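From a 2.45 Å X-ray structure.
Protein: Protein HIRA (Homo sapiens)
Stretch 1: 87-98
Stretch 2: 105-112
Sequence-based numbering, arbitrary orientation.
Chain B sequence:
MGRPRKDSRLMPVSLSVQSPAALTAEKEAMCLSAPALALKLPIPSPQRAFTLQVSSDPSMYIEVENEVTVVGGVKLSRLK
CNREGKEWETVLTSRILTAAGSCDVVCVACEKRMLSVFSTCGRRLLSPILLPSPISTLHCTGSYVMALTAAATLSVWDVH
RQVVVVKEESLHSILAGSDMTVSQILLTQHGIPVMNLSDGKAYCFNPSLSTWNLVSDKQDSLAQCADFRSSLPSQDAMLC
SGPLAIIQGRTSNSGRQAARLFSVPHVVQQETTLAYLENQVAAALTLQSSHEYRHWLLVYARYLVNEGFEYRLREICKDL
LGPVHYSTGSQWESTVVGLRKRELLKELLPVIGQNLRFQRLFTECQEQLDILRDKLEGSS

Stretch 1 (87-98) EWETVLTSRILT
Stretch 2, residues 105-112: VVCVACEK

Two segments of one chain meet here and bury 609 Å² in all, both sides summed. Strand 87-92 leads through a turn at 93-95 into the strand that begins at Ile-96 and runs on past Thr-98. This second strand pairs antiparallel with the strand that ends at Cys-110. Strand 87-92 runs in roughly the same direction as 105-110, at 23°, but its axis stays 10.7 Å away, so it makes contact through side chains.

Glu-111 has the largest covered area, 109 Å². It follows the strand, with phi/psi of -51/160. Glu-111 N donates a hydrogen bond to Arg-95 O at 3.1 Å. Its CA-to-CB bond points sideways, but the end of the side chain comes nearer. Chi1 is m (-58°), chi2 is t (-180°) and chi3 is -43°. This brings Glu-111 OE1 to 3.0 Å from Arg-95 NH2, a salt bridge. OE1 lies over one face of the guanidinium, well out of its plane, so the attraction is of charges only and no N-H points at it. Arg-95 has chi1 m (-52°), chi2 -134°, chi3 m (-75°) and chi4 -67°. Leu-97, m then t, packs its CD1 3.9 Å from Glu-111 CG.

Cys-110 comes next, with 68 Å². It forms a non-hydrogen-bonded bridge with Ile-96, Cys-110 CA to Ile-96 CA 4.3 Å. Both side chains lie on the same face of the sheet. Cys-110 has chi1 m (-55°), which sets Cys-110 SG 3.8 Å from Ile-96 CG1 and 3.9 Å from Leu-92 CD2. Cys-110 CB is 3.3 Å from Ser-94 OG, and Cys-110 CA makes a CA-H...O contact of 3.1 Å with Arg-95 O. That oxygen therefore receives both this contact and the Glu-111 hydrogen bond.

Ala-109 has 56 Å² covered and holds the backbone register. Ala-109 O accepts from Leu-97 N at 2.7 Å and from Thr-98 N at 3.2 Å. Ala-109 N donates to Thr-98 O at 3.0 Å. Two successive amides share one carbonyl, and the register shifts by one between Ile-96 and Thr-98. This is a beta bulge, and Leu-97 sits in it with phi/psi of -92/-46. Thr-98 and Ala-109 form a hydrogen-bonded pair, Thr-98 CA to Ala-109 CA 5.4 Å. Their side chains share the other face, with Thr-98 CG2 4.2 Å from Ala-109 CB.

Val-108, chi1 m, extends the apolar packing. Val-108 CG2 is 3.7 Å from Leu-92 CD2, and Val-108 CB is 3.8 Å from Ile-96 CG2. Nearer the start of the strand, Val-106 CG2 meets the edge of the Trp-88 ring at Trp-88 CZ2, 4.0 Å away.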

# COMPACT_ATOMS: atom_id res chain seq x y z
N GLU B 87 -34.04 18.53 4.52
CA GLU B 87 -33.02 19.22 5.31
C GLU B 87 -32.57 18.33 6.45
O GLU B 87 -33.40 17.85 7.23
CB GLU B 87 -33.57 20.55 5.85
CG GLU B 87 -32.56 21.45 6.57
CD GLU B 87 -32.53 21.26 8.10
OE1 GLU B 87 -32.06 22.19 8.79
OE2 GLU B 87 -32.97 20.19 8.61
N TRP B 88 -31.27 18.10 6.57
CA TRP B 88 -30.75 17.48 7.78
C TRP B 88 -29.74 18.41 8.44
O TRP B 88 -29.30 19.41 7.86
CB TRP B 88 -30.14 16.09 7.49
CG TRP B 88 -28.93 15.98 6.59
CD1 TRP B 88 -28.91 15.56 5.28
CD2 TRP B 88 -27.56 16.23 6.95
NE1 TRP B 88 -27.62 15.56 4.80
CE2 TRP B 88 -26.77 15.96 5.80
CE3 TRP B 88 -26.93 16.65 8.12
CZ2 TRP B 88 -25.38 16.11 5.80
CZ3 TRP B 88 -25.55 16.79 8.12
CH2 TRP B 88 -24.79 16.52 6.97
N GLU B 89 -29.42 18.13 9.71
CA GLU B 89 -28.40 18.91 10.38
C GLU B 89 -27.70 18.08 11.44
O GLU B 89 -28.08 16.94 11.72
CB GLU B 89 -28.97 20.21 10.95
CG GLU B 89 -30.08 20.08 11.96
CD GLU B 89 -30.63 21.44 12.35
OE1 GLU B 89 -31.18 22.13 11.46
OE2 GLU B 89 -30.51 21.86 13.54
N THR B 90 -26.63 18.64 11.99
CA THR B 90 -25.78 17.95 12.95
C THR B 90 -24.90 19.02 13.58
O THR B 90 -24.87 20.17 13.12
CB THR B 90 -24.94 16.82 12.29
OG1 THR B 90 -24.39 15.99 13.30
CG2 THR B 90 -23.76 17.35 11.45
N VAL B 91 -24.18 18.62 14.64
CA VAL B 91 -23.26 19.51 15.32
C VAL B 91 -21.86 18.90 15.33
O VAL B 91 -21.68 17.68 15.29
CB VAL B 91 -23.70 19.84 16.76
CG1 VAL B 91 -24.99 20.66 16.74
CG2 VAL B 91 -23.90 18.58 17.54
N LEU B 92 -20.87 19.78 15.39
CA LEU B 92 -19.47 19.41 15.52
C LEU B 92 -18.91 20.21 16.69
O LEU B 92 -19.48 21.21 17.10
CB LEU B 92 -18.69 19.70 14.21
CG LEU B 92 -19.11 18.72 13.12
CD1 LEU B 92 -20.21 19.27 12.24
CD2 LEU B 92 -17.92 18.20 12.30
N THR B 93 -17.79 19.74 17.24
CA THR B 93 -17.20 20.37 18.41
C THR B 93 -16.05 21.31 18.07
O THR B 93 -15.33 21.73 18.98
CB THR B 93 -16.72 19.31 19.42
OG1 THR B 93 -15.75 18.44 18.82
CG2 THR B 93 -17.89 18.48 19.93
N SER B 94 -15.83 21.63 16.79
CA SER B 94 -14.86 22.64 16.40
C SER B 94 -15.39 23.42 15.20
O SER B 94 -16.32 22.98 14.52
CB SER B 94 -13.46 22.05 16.10
OG SER B 94 -13.55 20.99 15.18
N ARG B 95 -14.80 24.59 14.98
CA ARG B 95 -15.25 25.45 13.88
C ARG B 95 -15.03 24.77 12.53
O ARG B 95 -13.96 24.23 12.25
CB ARG B 95 -14.52 26.79 13.92
CG ARG B 95 -14.60 27.44 15.28
CD ARG B 95 -14.95 28.92 15.21
NE ARG B 95 -13.86 29.79 14.77
CZ ARG B 95 -12.75 30.00 15.47
NH1 ARG B 95 -11.82 30.83 15.00
NH2 ARG B 95 -12.55 29.37 16.62
N ILE B 96 -16.07 24.81 11.70
CA ILE B 96 -15.98 24.32 10.32
C ILE B 96 -15.37 25.41 9.44
O ILE B 96 -15.89 26.54 9.37
CB ILE B 96 -17.36 23.89 9.81
CG1 ILE B 96 -17.90 22.76 10.69
CG2 ILE B 96 -17.27 23.46 8.34
CD1 ILE B 96 -19.40 22.56 10.62
N LEU B 97 -14.27 25.07 8.76
CA LEU B 97 -13.53 25.97 7.88
C LEU B 97 -14.01 25.86 6.44
O LEU B 97 -14.21 26.89 5.78
CB LEU B 97 -12.04 25.67 7.96
CG LEU B 97 -11.36 26.00 9.28
CD1 LEU B 97 -9.87 25.55 9.31
CD2 LEU B 97 -11.51 27.52 9.54
N THR B 98 -14.19 24.65 5.92
CA THR B 98 -14.75 24.56 4.57
C THR B 98 -15.54 23.27 4.48
O THR B 98 -15.58 22.48 5.43
CB THR B 98 -13.67 24.65 3.46
OG1 THR B 98 -14.30 24.60 2.18
CG2 THR B 98 -12.64 23.50 3.51
N VAL B 105 -22.04 11.95 -0.24
CA VAL B 105 -21.45 12.36 1.02
C VAL B 105 -21.48 13.87 1.14
O VAL B 105 -21.63 14.60 0.16
CB VAL B 105 -20.00 11.86 1.21
CG1 VAL B 105 -19.84 10.41 0.78
CG2 VAL B 105 -19.05 12.75 0.47
N VAL B 106 -21.34 14.33 2.37
CA VAL B 106 -21.04 15.71 2.69
C VAL B 106 -19.87 15.65 3.65
O VAL B 106 -19.91 14.88 4.61
CB VAL B 106 -22.24 16.43 3.35
CG1 VAL B 106 -21.81 17.77 3.91
CG2 VAL B 106 -23.39 16.60 2.37
N CYS B 107 -18.84 16.43 3.41
CA CYS B 107 -17.73 16.40 4.35
C CYS B 107 -17.36 17.82 4.71
O CYS B 107 -17.60 18.76 3.95
CB CYS B 107 -16.53 15.65 3.78
SG CYS B 107 -16.15 16.21 2.16
N VAL B 108 -16.79 17.96 5.90
CA VAL B 108 -16.42 19.26 6.43
C VAL B 108 -15.00 19.15 6.96
O VAL B 108 -14.61 18.12 7.52
CB VAL B 108 -17.38 19.77 7.55
CG1 VAL B 108 -18.77 20.11 6.97
CG2 VAL B 108 -17.48 18.78 8.66
N ALA B 109 -14.24 20.22 6.79
CA ALA B 109 -12.94 20.33 7.41
C ALA B 109 -12.98 21.45 8.44
O ALA B 109 -13.52 22.53 8.17
CB ALA B 109 -11.82 20.55 6.38
N CYS B 110 -12.41 21.15 9.60
CA CYS B 110 -12.50 21.92 10.83
C CYS B 110 -11.10 22.24 11.33
O CYS B 110 -10.14 21.51 11.06
CB CYS B 110 -13.24 21.13 11.94
SG CYS B 110 -14.90 20.54 11.49
N GLU B 111 -11.03 23.33 12.10
CA GLU B 111 -9.83 23.69 12.85
C GLU B 111 -9.35 22.50 13.67
O GLU B 111 -10.14 21.60 13.97
CB GLU B 111 -10.10 24.88 13.77
CG GLU B 111 -10.58 26.13 13.07
CD GLU B 111 -10.82 27.26 14.05
OE1 GLU B 111 -11.40 27.00 15.13
OE2 GLU B 111 -10.42 28.40 13.76
N LYS B 112 -8.07 22.53 14.07
CA LYS B 112 -7.41 21.37 14.67
C LYS B 112 -7.29 20.23 13.66
O LYS B 112 -7.25 19.05 14.04
CB LYS B 112 -8.12 20.88 15.95
CG LYS B 112 -8.07 21.84 17.13